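Local atomic coordinates of (R)-specific secondary-alkylsulfatase (Pseudomonas sp., PDB entry 4AXH), a protein that hydrolyses (R)-configured secondary alkyl sulfates with strict inversion of configuration, giving (S)-alcohols and sulfate, as a zinc-dependent homodimeric enzyme of the metallo-beta-lactamase superfamily. Residues G87-L92 against Q242-S247; I172-Y177 against K203-S208; S208-H213 against V262-L267; S233-P238 against K251-N256; Y336-L341 against D371-Y376. All blocks are in the same frame, centred on the assembly; numbering follows the deposited sequence.

In the fold
Contacts 2 and 3 adjoin: they share Ser208, their centres lie about 9 Å apart, and strands 172-176, 203-207 and 266-268 are consecutive parallel neighbours in the eight-stranded sheet, whose edge lies near zinc ligands. Contacts 1 and 4, with centres about 11 Å apart, are bridged by the Asp246-Lys251 salt bridge, and their segments alternate along the chain; contact 1 joins the loop after strand 82-85 to the long region between helix 222-233 and strand 266-268, contact 4 the end of that helix to it, both near sulfate-binding residues. The centres of contacts 2 and 4 are about 29 Å apart. Contact 5, last in the chain, pairs helices 330-344 and 362-388 near sulfate-binding Leu319 and reaches the second subunit.

Contact 1: residues G87-L92 against Q242-S247; sequences GAYQFL and QAQVDS
Tyr89 and Val245 mark the closest backbone approach, with CA atoms 7.0 Å apart, too far for backbone pairing; the segments meet through side chains and one carbonyl. Residues 87-92 turn in a 3-10 conformation, supported by a bond from Leu92 N to Tyr89 O (3.2 Å), whereas 242-247 follows no regular helix or strand. The turn presents Tyr89, Phe91 and Leu92 to the loop. The first torsion of Tyr89 (chi1 -60°) sets CG beside the backbone N, and the ring then extends to the loop, where its hydroxyl donates a hydrogen bond to Gln244 OE1 at the ring edge. The modelled OH to OE1 distance of 2.4 Å is very short, and its exact value is doubtful at 2.7 Å resolution. The ring and amide planes are turned 75° apart. The amide is held from its other end, because Gln244 NE2 is bonded to Asn519 OD1 and Lys251 O. Beside the ring, Val245 O comes 3.3 Å from Tyr89 CD1 and 3.6 Å from the Leu92 methyl CD1; this carbonyl is also bonded to Lys251 NZ. An apolar part adds Val245 CG1 at the edge of the Phe91 ring, 3.6 Å from CE2, the side chains crossing at about a right angle. Lys251 lies by the Tyr89 ring (cation-pi) and salt-bridges Asp246, whose side chain is about 8 Å from that of the sulfate-binding Tyr417. The turn packs through Leu92 on Trp106 and Ala109 of helix 103-111, and the loop 242-247 is tied to helix 515-529 by Ala243 O and Arg518.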
# COMPACT_ATOMS: atom_id res chain seq x y z
N GLY A 87 -22.69 29.51 10.93
CA GLY A 87 -24.11 29.77 11.07
C GLY A 87 -24.99 28.73 10.41
O GLY A 87 -26.16 28.60 10.77
N ALA A 88 -24.45 27.97 9.43
CA ALA A 88 -25.19 26.92 8.74
C ALA A 88 -25.46 25.68 9.64
O ALA A 88 -26.40 24.93 9.37
CB ALA A 88 -24.44 26.51 7.49
N TYR A 89 -24.65 25.49 10.71
CA TYR A 89 -24.76 24.38 11.64
C TYR A 89 -25.53 24.70 12.93
O TYR A 89 -25.39 23.98 13.92
CB TYR A 89 -23.37 23.79 11.92
CG TYR A 89 -22.69 23.26 10.68
CD1 TYR A 89 -23.03 22.02 10.15
CD2 TYR A 89 -21.72 24.01 10.03
CE1 TYR A 89 -22.42 21.54 8.98
CE2 TYR A 89 -21.09 23.54 8.87
CZ TYR A 89 -21.46 22.31 8.34
OH TYR A 89 -20.86 21.85 7.19
N GLN A 90 -26.39 25.74 12.89
CA GLN A 90 -27.22 26.20 14.01
C GLN A 90 -28.19 25.13 14.55
O GLN A 90 -28.39 25.06 15.76
CB GLN A 90 -27.98 27.46 13.63
CG GLN A 90 -28.28 28.34 14.83
CD GLN A 90 -27.29 29.46 14.98
OE1 GLN A 90 -27.60 30.62 14.69
NE2 GLN A 90 -26.08 29.13 15.44
N PHE A 91 -28.74 24.28 13.66
CA PHE A 91 -29.66 23.18 13.99
C PHE A 91 -29.09 22.19 15.03
O PHE A 91 -29.86 21.46 15.67
CB PHE A 91 -30.07 22.43 12.71
CG PHE A 91 -28.93 21.80 11.94
CD1 PHE A 91 -28.16 22.54 11.06
CD2 PHE A 91 -28.65 20.45 12.08
CE1 PHE A 91 -27.11 21.96 10.35
CE2 PHE A 91 -27.59 19.87 11.37
CZ PHE A 91 -26.82 20.63 10.52
N LEU A 92 -27.75 22.18 15.20
CA LEU A 92 -27.06 21.27 16.11
C LEU A 92 -27.01 21.77 17.53
O LEU A 92 -26.94 20.96 18.46
CB LEU A 92 -25.62 21.00 15.62
CG LEU A 92 -25.47 20.19 14.37
CD1 LEU A 92 -24.09 20.38 13.75
CD2 LEU A 92 -25.77 18.72 14.63
N GLN A 242 -30.99 16.35 7.65
CA GLN A 242 -31.29 15.41 6.56
C GLN A 242 -30.15 15.33 5.53
O GLN A 242 -30.21 14.50 4.62
CB GLN A 242 -32.62 15.79 5.88
CG GLN A 242 -33.85 15.30 6.64
CD GLN A 242 -34.98 14.94 5.70
OE1 GLN A 242 -36.02 15.74 5.69
NE2 GLN A 242 -34.92 13.95 4.97
N ALA A 243 -29.11 16.20 5.67
CA ALA A 243 -27.96 16.27 4.77
C ALA A 243 -26.56 16.34 5.51
O ALA A 243 -26.31 15.51 6.39
CB ALA A 243 -28.15 17.41 3.79
N GLN A 244 -25.66 17.31 5.15
CA GLN A 244 -24.34 17.46 5.75
C GLN A 244 -24.40 17.99 7.17
O GLN A 244 -25.00 19.03 7.40
CB GLN A 244 -23.45 18.36 4.88
CG GLN A 244 -21.98 17.93 4.84
CD GLN A 244 -21.16 18.62 5.90
OE1 GLN A 244 -21.49 19.70 6.40
NE2 GLN A 244 -20.06 18.01 6.25
N VAL A 245 -23.78 17.29 8.13
CA VAL A 245 -23.81 17.73 9.52
C VAL A 245 -22.43 18.01 10.14
O VAL A 245 -22.33 18.88 11.01
CB VAL A 245 -24.69 16.86 10.45
CG1 VAL A 245 -26.15 16.86 10.01
CG2 VAL A 245 -24.17 15.43 10.59
N ASP A 246 -21.40 17.24 9.74
CA ASP A 246 -20.05 17.32 10.30
C ASP A 246 -19.06 16.54 9.44
O ASP A 246 -19.46 15.76 8.57
CB ASP A 246 -20.06 16.72 11.74
CG ASP A 246 -18.88 17.12 12.60
OD1 ASP A 246 -18.73 18.32 12.87
OD2 ASP A 246 -18.14 16.21 13.05
N SER A 247 -17.75 16.74 9.70
CA SER A 247 -16.70 16.02 9.00
C SER A 247 -15.70 15.32 9.96
O SER A 247 -14.56 15.03 9.57
CB SER A 247 -16.02 16.87 7.94
OG SER A 247 -16.88 17.05 6.82

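Contact 2: residues I172-Y177 against K203-S208; sequences IVAVVY and KVFAPS
Tyr177, just beyond strand 172-176, lies across residues of strand 203-207 and can be traced outward. Its CB sits 3.6 Å from Phe205 O and also near the methyl of Ala206. CG stands anti to the carbonyl carbon (chi1 -67°), which sets it beside the backbone N; the ring beyond it meets Val204 and Ala206. CD2 then has Ala206 CB at the ring edge, 3.9 Å away, while Val204 CG1 lies over one face, 3.4 Å from CE2 and 3.7 Å from CZ. At the tip, OH is hydrogen-bonded to Val262 O, so the buried hydroxyl is satisfied. The backbones beneath run parallel: the strand axes diverge by only 10° and approach to 4.6 Å. Four bonds alternate between the chains, from Lys203 N to Val173 O, Val175 N to Lys203 O, Phe205 N to Val175 O and Tyr177 N to Phe205 O, each close to straight. Two parallel strands linked through the helices between residues 182 and 199 make a beta-alpha-beta crossover of the metallo-beta-lactamase fold. The connection also carries the zinc ligands His179, His181, Asp183 and His184, directly after the first strand. On the sheet face bearing Ala174, Val176 and Phe205, the Phe205 ring has Ala174 CB at its edge, 4.1 Å from CE1, and Val176 CG2 is 3.9 Å from CD1. Val277 of strand 272-277 and Phe284 of strand 280-286 meet the same ring, bringing the second sheet of the sandwich against this face. On the other face, Val175 CB is 4.0 Å from Val204 CG2.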
# COMPACT_ATOMS: atom_id res chain seq x y z
N ILE A 172 4.70 38.55 14.24
CA ILE A 172 4.89 37.11 14.20
C ILE A 172 6.38 36.91 14.02
O ILE A 172 6.94 37.31 12.99
CB ILE A 172 4.04 36.46 13.08
CG1 ILE A 172 2.53 36.60 13.41
CG2 ILE A 172 4.45 35.00 12.85
CD1 ILE A 172 1.55 36.38 12.27
N VAL A 173 7.03 36.37 15.06
CA VAL A 173 8.48 36.12 15.06
C VAL A 173 8.76 34.71 14.50
O VAL A 173 9.78 34.47 13.86
CB VAL A 173 9.07 36.30 16.48
CG1 VAL A 173 10.59 36.07 16.47
CG2 VAL A 173 8.76 37.69 17.03
N ALA A 174 7.87 33.78 14.80
CA ALA A 174 8.11 32.40 14.40
C ALA A 174 6.82 31.68 14.03
O ALA A 174 5.75 31.98 14.58
CB ALA A 174 8.84 31.65 15.51
N VAL A 175 6.96 30.71 13.11
CA VAL A 175 5.90 29.83 12.67
C VAL A 175 6.44 28.41 12.66
O VAL A 175 7.60 28.22 12.34
CB VAL A 175 5.26 30.26 11.31
CG1 VAL A 175 4.40 29.16 10.70
CG2 VAL A 175 4.45 31.54 11.47
N VAL A 176 5.60 27.43 13.07
CA VAL A 176 5.90 25.99 13.08
C VAL A 176 4.87 25.31 12.20
O VAL A 176 3.68 25.50 12.39
CB VAL A 176 5.88 25.39 14.51
CG1 VAL A 176 6.18 23.89 14.49
CG2 VAL A 176 6.87 26.11 15.42
N TYR A 177 5.33 24.53 11.24
CA TYR A 177 4.50 23.71 10.36
C TYR A 177 4.59 22.35 11.00
O TYR A 177 5.66 21.75 10.96
CB TYR A 177 5.08 23.63 8.93
CG TYR A 177 5.08 24.91 8.12
CD1 TYR A 177 4.05 25.84 8.24
CD2 TYR A 177 6.07 25.15 7.17
CE1 TYR A 177 4.01 27.00 7.45
CE2 TYR A 177 6.03 26.29 6.36
CZ TYR A 177 5.00 27.21 6.51
OH TYR A 177 4.97 28.34 5.72
N LYS A 203 11.17 33.06 11.81
CA LYS A 203 11.72 31.71 11.84
C LYS A 203 10.59 30.72 11.56
O LYS A 203 9.63 30.67 12.30
CB LYS A 203 12.45 31.42 13.17
CG LYS A 203 13.73 32.25 13.42
CD LYS A 203 14.96 31.65 12.71
CE LYS A 203 15.87 32.67 12.02
NZ LYS A 203 16.87 32.03 11.10
N VAL A 204 10.69 29.99 10.45
CA VAL A 204 9.67 29.04 10.03
C VAL A 204 10.20 27.58 10.11
O VAL A 204 10.99 27.15 9.28
CB VAL A 204 9.04 29.42 8.67
CG1 VAL A 204 8.06 28.37 8.19
CG2 VAL A 204 8.32 30.75 8.77
N PHE A 205 9.75 26.84 11.14
CA PHE A 205 10.17 25.45 11.41
C PHE A 205 9.26 24.45 10.75
O PHE A 205 8.05 24.68 10.66
CB PHE A 205 10.21 25.18 12.92
CG PHE A 205 10.98 26.20 13.74
CD1 PHE A 205 10.36 27.35 14.19
CD2 PHE A 205 12.31 25.98 14.07
CE1 PHE A 205 11.06 28.29 14.95
CE2 PHE A 205 13.01 26.92 14.82
CZ PHE A 205 12.38 28.07 15.26
N ALA A 206 9.84 23.31 10.30
CA ALA A 206 9.14 22.22 9.63
C ALA A 206 9.90 20.91 9.74
O ALA A 206 11.12 20.93 9.75
CB ALA A 206 8.88 22.56 8.16
N PRO A 207 9.19 19.73 9.80
CA PRO A 207 9.92 18.45 9.90
C PRO A 207 10.65 18.10 8.61
O PRO A 207 10.31 18.62 7.55
CB PRO A 207 8.81 17.45 10.21
CG PRO A 207 7.58 18.06 9.71
CD PRO A 207 7.73 19.53 9.85
N SER A 208 11.66 17.22 8.71
CA SER A 208 12.48 16.72 7.61
C SER A 208 11.62 16.29 6.42
O SER A 208 10.62 15.57 6.60
CB SER A 208 13.30 15.53 8.10
OG SER A 208 13.99 14.85 7.06

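Contact 3: residues S208-H213 against V262-L267; sequences SGFMEH and VAPNVL
Pro264 presents its ring carbons to two side chains at the start of helix 210-219. Its CG lies 3.7 Å from Phe210 CD1, in an oblique approach to the aromatic ring, while CD is 3.9 Å from Met211 CG and equally far from Met211 SD. The sulfur also reaches the backbone of the preceding residue, 4.1 Å from Ala263 CA. Further along, Leu267 extends its CD2 methyl to the loop ahead of the helix, 3.9 Å from Ser208 CA and 4.0 Å from Gly209 N. No hydrogen bond crosses between the segments, so the geometry supports only apolar contact, partly at the surface. Phe210 has CG anti to its backbone N (chi1 -179°), which places CG away from that atom; the ring beyond meets Pro264 CG. In Met211 the bend at the second torsion (chi2 -57°) brings SD to Ala263. Gly209 occupies the N-cap position with a positive phi, at the point where the chain turns from strand 203-207 into the helix; its carbonyl accepts from His213 N. This strand-to-helix step belongs to the alpha/beta layering of the metallo-beta-lactamase fold, with strand 266-268 added parallel to 203-207 at the sheet edge. Backbone bonds of Val266 with Val204 and Ala206 place Leu267 in that edge strand, and Pro264 packs on Val204 and Ala206 before it. Beyond Pro264, the Phe210 ring is stacked with Tyr177 and meets Phe185 at about 75°, and its side chain comes within about 6 Å of that of the zinc ligand His179.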
# COMPACT_ATOMS: atom_id res chain seq x y z
N SER A 208 11.66 17.22 8.71
CA SER A 208 12.48 16.72 7.61
C SER A 208 11.62 16.29 6.42
O SER A 208 10.62 15.57 6.60
CB SER A 208 13.30 15.53 8.10
OG SER A 208 13.99 14.85 7.06
N GLY A 209 12.02 16.74 5.22
CA GLY A 209 11.37 16.38 3.96
C GLY A 209 10.07 17.07 3.59
O GLY A 209 9.37 16.61 2.68
N PHE A 210 9.76 18.18 4.29
CA PHE A 210 8.54 18.97 4.13
C PHE A 210 8.25 19.38 2.69
O PHE A 210 7.19 19.00 2.16
CB PHE A 210 8.53 20.18 5.07
CG PHE A 210 7.29 21.03 4.97
CD1 PHE A 210 7.22 22.09 4.07
CD2 PHE A 210 6.20 20.81 5.81
CE1 PHE A 210 6.07 22.90 4.00
CE2 PHE A 210 5.07 21.64 5.75
CZ PHE A 210 5.02 22.67 4.84
N MET A 211 9.16 20.17 2.08
CA MET A 211 8.99 20.68 0.71
C MET A 211 8.71 19.58 -0.32
O MET A 211 7.70 19.67 -1.02
CB MET A 211 10.14 21.59 0.31
CG MET A 211 10.01 23.03 0.88
SD MET A 211 8.49 24.01 0.51
CE MET A 211 8.36 23.79 -1.30
N GLU A 212 9.51 18.50 -0.31
CA GLU A 212 9.34 17.34 -1.19
C GLU A 212 7.93 16.78 -1.06
O GLU A 212 7.33 16.43 -2.06
CB GLU A 212 10.35 16.22 -0.84
CG GLU A 212 11.81 16.63 -0.77
CD GLU A 212 12.41 17.03 0.57
OE1 GLU A 212 12.37 18.24 0.93
OE2 GLU A 212 13.00 16.15 1.23
N HIS A 213 7.39 16.71 0.17
CA HIS A 213 6.08 16.14 0.44
C HIS A 213 4.91 17.08 0.28
O HIS A 213 3.91 16.68 -0.30
CB HIS A 213 6.05 15.42 1.79
CG HIS A 213 6.90 14.20 1.79
ND1 HIS A 213 8.06 14.14 2.54
CD2 HIS A 213 6.78 13.07 1.06
CE1 HIS A 213 8.57 12.95 2.29
NE2 HIS A 213 7.83 12.28 1.40
N VAL A 262 4.54 28.83 1.86
CA VAL A 262 5.73 29.61 2.13
C VAL A 262 6.83 28.71 2.68
O VAL A 262 6.68 28.10 3.74
CB VAL A 262 5.62 31.05 2.72
CG1 VAL A 262 4.20 31.61 2.70
CG2 VAL A 262 6.30 31.20 4.07
N ALA A 263 7.90 28.54 1.89
CA ALA A 263 9.04 27.69 2.22
C ALA A 263 9.57 27.89 3.63
O ALA A 263 9.72 29.03 4.08
CB ALA A 263 10.14 27.91 1.21
N PRO A 264 9.84 26.78 4.37
CA PRO A 264 10.41 26.92 5.72
C PRO A 264 11.86 27.44 5.74
O PRO A 264 12.60 27.38 4.76
CB PRO A 264 10.33 25.50 6.28
CG PRO A 264 9.50 24.73 5.31
CD PRO A 264 9.70 25.36 4.00
N ASN A 265 12.23 27.98 6.89
CA ASN A 265 13.50 28.58 7.24
C ASN A 265 14.40 27.47 7.81
O ASN A 265 15.43 27.14 7.24
CB ASN A 265 13.21 29.58 8.36
CG ASN A 265 13.94 30.85 8.29
OD1 ASN A 265 13.38 31.87 7.91
ND2 ASN A 265 15.18 30.86 8.79
N VAL A 266 13.98 26.89 8.96
CA VAL A 266 14.70 25.86 9.71
C VAL A 266 14.01 24.49 9.73
O VAL A 266 12.87 24.36 10.19
CB VAL A 266 15.22 26.38 11.10
CG1 VAL A 266 14.42 27.58 11.63
CG2 VAL A 266 15.35 25.28 12.14
N LEU A 267 14.73 23.47 9.24
CA LEU A 267 14.29 22.08 9.15
C LEU A 267 14.73 21.21 10.32
O LEU A 267 15.91 21.18 10.65
CB LEU A 267 14.83 21.47 7.85
CG LEU A 267 13.90 21.59 6.64
CD1 LEU A 267 14.68 21.71 5.37
CD2 LEU A 267 12.97 20.39 6.55

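Contact 4: residues S233-P238 against K251-N256; sequences SGVMVP and KTTATN
The C-terminal end of helix 222-233, where Ser233 faces Thr252 and Thr253, forms one half of this contact, beside the sulfate-binding residue Gln232. Gly234 is the first residue to leave the helical conformation, at phi 64°, and opens a type I beta turn to Val237, closed by a bond from Val237 N to Gly234 O (3.0 Å). Val235, the second residue of this turn, meets the irregular segment 251-256. The closest backbones are those of Ser233 and Thr252, whose CA atoms are 6.0 Å apart, and no hydrogen bond joins the two segments. Instead, the Val235 methyl CG1 stands before both threonine hydroxyls. It lies 3.7 Å from Thr252 OG1 and also close to Thr253 OG1, the exact value there being doubtful. The Val235 and Thr253 side chains cross at about a right angle. The first torsion of Thr253 (chi1 56°) puts OG1 between the backbone N and the carbonyl carbon and so brings it to the Val235 methyl. Thr253 CG2 comes 3.9 Å from Ser233 OG. The Ser233 OG and Thr253 OG1 atoms are 3.6 Å apart, too far to be taken as bonded; the serine hydroxyl is bonded instead to Gly229 O within its own helix. Thr252 OG1 similarly remains 3.6 Å from Ser233 O. Nearby, Gly234 O accepts from Arg239 NH1, which ties the turn to the loop that follows. A glycine of positive phi just after the last helical residue is a common helix C-terminus; here a type I turn follows, next to the sulfate-binding Gln232.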
# COMPACT_ATOMS: atom_id res chain seq x y z
N SER A 233 -15.85 15.26 1.52
CA SER A 233 -16.18 16.61 2.01
C SER A 233 -17.66 16.93 2.27
O SER A 233 -17.97 17.76 3.16
CB SER A 233 -15.69 17.64 0.99
OG SER A 233 -14.31 17.48 0.70
N GLY A 234 -18.50 16.41 1.35
CA GLY A 234 -19.92 16.70 1.29
C GLY A 234 -20.17 18.17 0.98
O GLY A 234 -21.23 18.69 1.34
N VAL A 235 -19.18 18.85 0.31
CA VAL A 235 -19.20 20.28 -0.06
C VAL A 235 -20.39 20.68 -0.93
O VAL A 235 -20.93 21.78 -0.75
CB VAL A 235 -17.86 20.87 -0.61
CG1 VAL A 235 -16.94 21.37 0.53
CG2 VAL A 235 -17.15 19.90 -1.58
N MET A 236 -20.78 19.79 -1.88
CA MET A 236 -21.94 19.97 -2.77
C MET A 236 -23.28 19.61 -2.09
O MET A 236 -24.34 19.95 -2.60
CB MET A 236 -21.74 19.23 -4.08
CG MET A 236 -21.18 20.10 -5.21
SD MET A 236 -19.89 21.37 -4.85
CE MET A 236 -20.97 22.88 -4.59
N VAL A 237 -23.22 19.01 -0.90
CA VAL A 237 -24.38 18.61 -0.09
C VAL A 237 -24.78 19.76 0.87
O VAL A 237 -23.92 20.32 1.55
CB VAL A 237 -24.12 17.27 0.65
CG1 VAL A 237 -25.33 16.84 1.47
CG2 VAL A 237 -23.71 16.16 -0.32
N PRO A 238 -26.08 20.13 0.95
CA PRO A 238 -26.49 21.20 1.87
C PRO A 238 -26.27 20.83 3.33
O PRO A 238 -26.03 19.67 3.63
CB PRO A 238 -28.01 21.33 1.59
CG PRO A 238 -28.24 20.69 0.33
CD PRO A 238 -27.24 19.61 0.20
N LYS A 251 -15.99 20.66 10.65
CA LYS A 251 -17.34 20.74 10.08
C LYS A 251 -17.38 20.33 8.61
O LYS A 251 -18.16 19.47 8.25
CB LYS A 251 -17.95 22.14 10.30
CG LYS A 251 -18.04 22.65 11.76
CD LYS A 251 -18.76 21.72 12.74
CE LYS A 251 -20.25 21.60 12.55
NZ LYS A 251 -20.74 20.25 12.91
N THR A 252 -16.53 20.95 7.76
CA THR A 252 -16.47 20.75 6.30
C THR A 252 -15.18 21.39 5.80
O THR A 252 -14.47 22.01 6.61
CB THR A 252 -17.71 21.42 5.60
OG1 THR A 252 -17.66 21.24 4.16
CG2 THR A 252 -17.87 22.90 5.97
N THR A 253 -14.90 21.29 4.48
CA THR A 253 -13.74 21.96 3.88
C THR A 253 -14.05 23.39 3.51
O THR A 253 -15.20 23.74 3.20
CB THR A 253 -13.11 21.17 2.69
OG1 THR A 253 -14.09 20.90 1.68
CG2 THR A 253 -12.38 19.89 3.14
N ALA A 254 -13.01 24.22 3.52
CA ALA A 254 -13.10 25.64 3.17
C ALA A 254 -13.43 25.75 1.68
O ALA A 254 -12.92 24.98 0.85
CB ALA A 254 -11.80 26.35 3.50
N THR A 255 -14.32 26.69 1.37
CA THR A 255 -14.81 26.93 0.03
C THR A 255 -14.32 28.26 -0.57
O THR A 255 -14.12 29.23 0.17
CB THR A 255 -16.34 26.73 -0.01
OG1 THR A 255 -16.79 26.87 -1.34
CG2 THR A 255 -17.11 27.70 0.89
N ASN A 256 -14.12 28.31 -1.90
CA ASN A 256 -13.75 29.49 -2.68
C ASN A 256 -12.54 30.27 -2.09
O ASN A 256 -12.51 31.51 -2.10
CB ASN A 256 -14.98 30.42 -2.83
CG ASN A 256 -16.20 29.74 -3.40
OD1 ASN A 256 -16.22 29.33 -4.56
ND2 ASN A 256 -17.26 29.61 -2.59

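Contact 5: residues Y336-L341 against D371-Y376; sequences YIDASL and DQRDMY
Ile337 meets Arg373 and Tyr376 in the apolar part of this contact, where helices 330-344 and 362-388 pack nearly antiparallel: their local axes approach to 8.7 Å and cross at -158°. Its two branches diverge. CG2 lies 3.6 Å from Arg373 CB and near the backbone N of that residue, whereas CD1 reaches the ring of Tyr376, 3.6 Å from CD2, with the side chains at about a right angle. CG2 also touches Gln372 CB at 4.0 Å. Tyr376 has its polar end elsewhere, its OH bonded to His317 N, and its ring is stacked with Trp333. The charged part centres on Arg373. Its CG is anti to the backbone N (chi1 167°), which sets CG near Asp338 CB; CD follows at 3.6 Å from the same atom. NH1 meets Asp338 OD1 at 3.3 Å in a nearly straight but weak hydrogen bond within a salt bridge; the oxygen lies at the guanidinium edge, though the carboxylate plane is turned 83° from that of the guanidinium. NE and NH2 grip one atom, Asp374 OD1, at 2.8 Å and 2.7 Å, both from the same face of the carboxylate. Within helix 330-344, Ile337 O accepts from both Leu341 N and Ser340 OG. In the second subunit, Arg595 pairs with Asp338 and Arg588 with Asp374 and Asp371, while Arg588 NE also lies close to Arg373 NH2. Asp338 and Asp374 thus each pair with Arg373 and with an arginine of the second subunit, which probably offsets the nearness of like charges and makes this network part of both the helix pair and the dimer interface.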
# COMPACT_ATOMS: atom_id res chain seq x y z
N TYR A 336 5.02 6.01 17.60
CA TYR A 336 5.26 7.44 17.80
C TYR A 336 4.38 8.02 18.92
O TYR A 336 4.76 8.97 19.61
CB TYR A 336 5.03 8.21 16.49
CG TYR A 336 6.11 8.01 15.44
CD1 TYR A 336 7.45 8.14 15.75
CD2 TYR A 336 5.77 7.76 14.11
CE1 TYR A 336 8.44 7.99 14.80
CE2 TYR A 336 6.75 7.59 13.14
CZ TYR A 336 8.09 7.71 13.49
OH TYR A 336 9.08 7.62 12.54
N ILE A 337 3.17 7.48 19.07
CA ILE A 337 2.24 7.89 20.13
C ILE A 337 2.88 7.46 21.47
O ILE A 337 3.03 8.28 22.37
CB ILE A 337 0.80 7.28 19.92
CG1 ILE A 337 0.11 7.92 18.69
CG2 ILE A 337 -0.04 7.49 21.18
CD1 ILE A 337 -1.07 7.23 18.12
N ASP A 338 3.35 6.19 21.53
CA ASP A 338 4.00 5.58 22.70
C ASP A 338 5.28 6.30 23.05
O ASP A 338 5.54 6.51 24.24
CB ASP A 338 4.24 4.10 22.42
CG ASP A 338 4.63 3.24 23.60
OD1 ASP A 338 4.06 3.46 24.71
OD2 ASP A 338 5.42 2.28 23.40
N ALA A 339 6.08 6.72 22.05
CA ALA A 339 7.32 7.46 22.29
C ALA A 339 7.00 8.83 22.85
O ALA A 339 7.72 9.33 23.74
CB ALA A 339 8.15 7.56 21.04
N SER A 340 5.87 9.42 22.42
CA SER A 340 5.42 10.68 22.99
C SER A 340 4.91 10.45 24.44
O SER A 340 5.16 11.29 25.29
CB SER A 340 4.39 11.37 22.10
OG SER A 340 3.04 11.00 22.33
N LEU A 341 4.28 9.29 24.73
CA LEU A 341 3.79 8.98 26.08
C LEU A 341 4.94 8.87 27.08
O LEU A 341 4.87 9.45 28.16
CB LEU A 341 2.92 7.70 26.11
CG LEU A 341 2.26 7.27 27.49
CD1 LEU A 341 1.46 8.40 28.13
CD2 LEU A 341 1.31 6.10 27.29
N ASP A 371 -4.54 4.91 25.04
CA ASP A 371 -5.72 4.42 24.29
C ASP A 371 -5.47 4.58 22.79
O ASP A 371 -5.71 3.63 22.03
CB ASP A 371 -7.00 5.17 24.71
CG ASP A 371 -7.58 4.84 26.09
OD1 ASP A 371 -7.05 3.95 26.76
OD2 ASP A 371 -8.57 5.47 26.48
N GLN A 372 -4.94 5.76 22.37
CA GLN A 372 -4.59 6.11 20.99
C GLN A 372 -3.57 5.12 20.46
O GLN A 372 -3.86 4.45 19.47
CB GLN A 372 -4.06 7.56 20.89
CG GLN A 372 -5.11 8.67 21.13
CD GLN A 372 -6.13 8.87 20.01
OE1 GLN A 372 -5.88 8.59 18.84
NE2 GLN A 372 -7.30 9.39 20.37
N ARG A 373 -2.45 4.95 21.17
CA ARG A 373 -1.39 3.99 20.87
C ARG A 373 -1.99 2.61 20.67
O ARG A 373 -1.86 2.06 19.60
CB ARG A 373 -0.34 3.95 22.01
CG ARG A 373 0.61 2.75 21.90
CD ARG A 373 1.17 2.33 23.23
NE ARG A 373 0.19 1.68 24.09
CZ ARG A 373 0.23 1.71 25.42
NH1 ARG A 373 1.21 2.33 26.04
NH2 ARG A 373 -0.72 1.11 26.13
N ASP A 374 -2.71 2.10 21.67
CA ASP A 374 -3.39 0.82 21.64
C ASP A 374 -4.35 0.66 20.45
O ASP A 374 -4.42 -0.45 19.92
CB ASP A 374 -4.17 0.57 22.95
CG ASP A 374 -3.34 0.27 24.18
OD1 ASP A 374 -2.11 0.03 24.04
OD2 ASP A 374 -3.91 0.25 25.29
N MET A 375 -5.07 1.73 20.04
CA MET A 375 -6.03 1.70 18.91
C MET A 375 -5.33 1.39 17.59
O MET A 375 -5.81 0.55 16.83
CB MET A 375 -6.85 2.97 18.84
CG MET A 375 -7.72 3.08 17.62
SD MET A 375 -8.66 4.62 17.45
CE MET A 375 -7.45 5.85 17.68
N TYR A 376 -4.17 2.03 17.36
CA TYR A 376 -3.40 1.81 16.15
C TYR A 376 -2.70 0.48 16.13
O TYR A 376 -2.77 -0.22 15.11
CB TYR A 376 -2.51 3.01 15.79
CG TYR A 376 -3.34 4.23 15.42
CD1 TYR A 376 -4.12 4.25 14.26
CD2 TYR A 376 -3.43 5.32 16.28
CE1 TYR A 376 -4.95 5.32 13.96
CE2 TYR A 376 -4.25 6.41 15.98
CZ TYR A 376 -5.00 6.41 14.81
OH TYR A 376 -5.80 7.48 14.48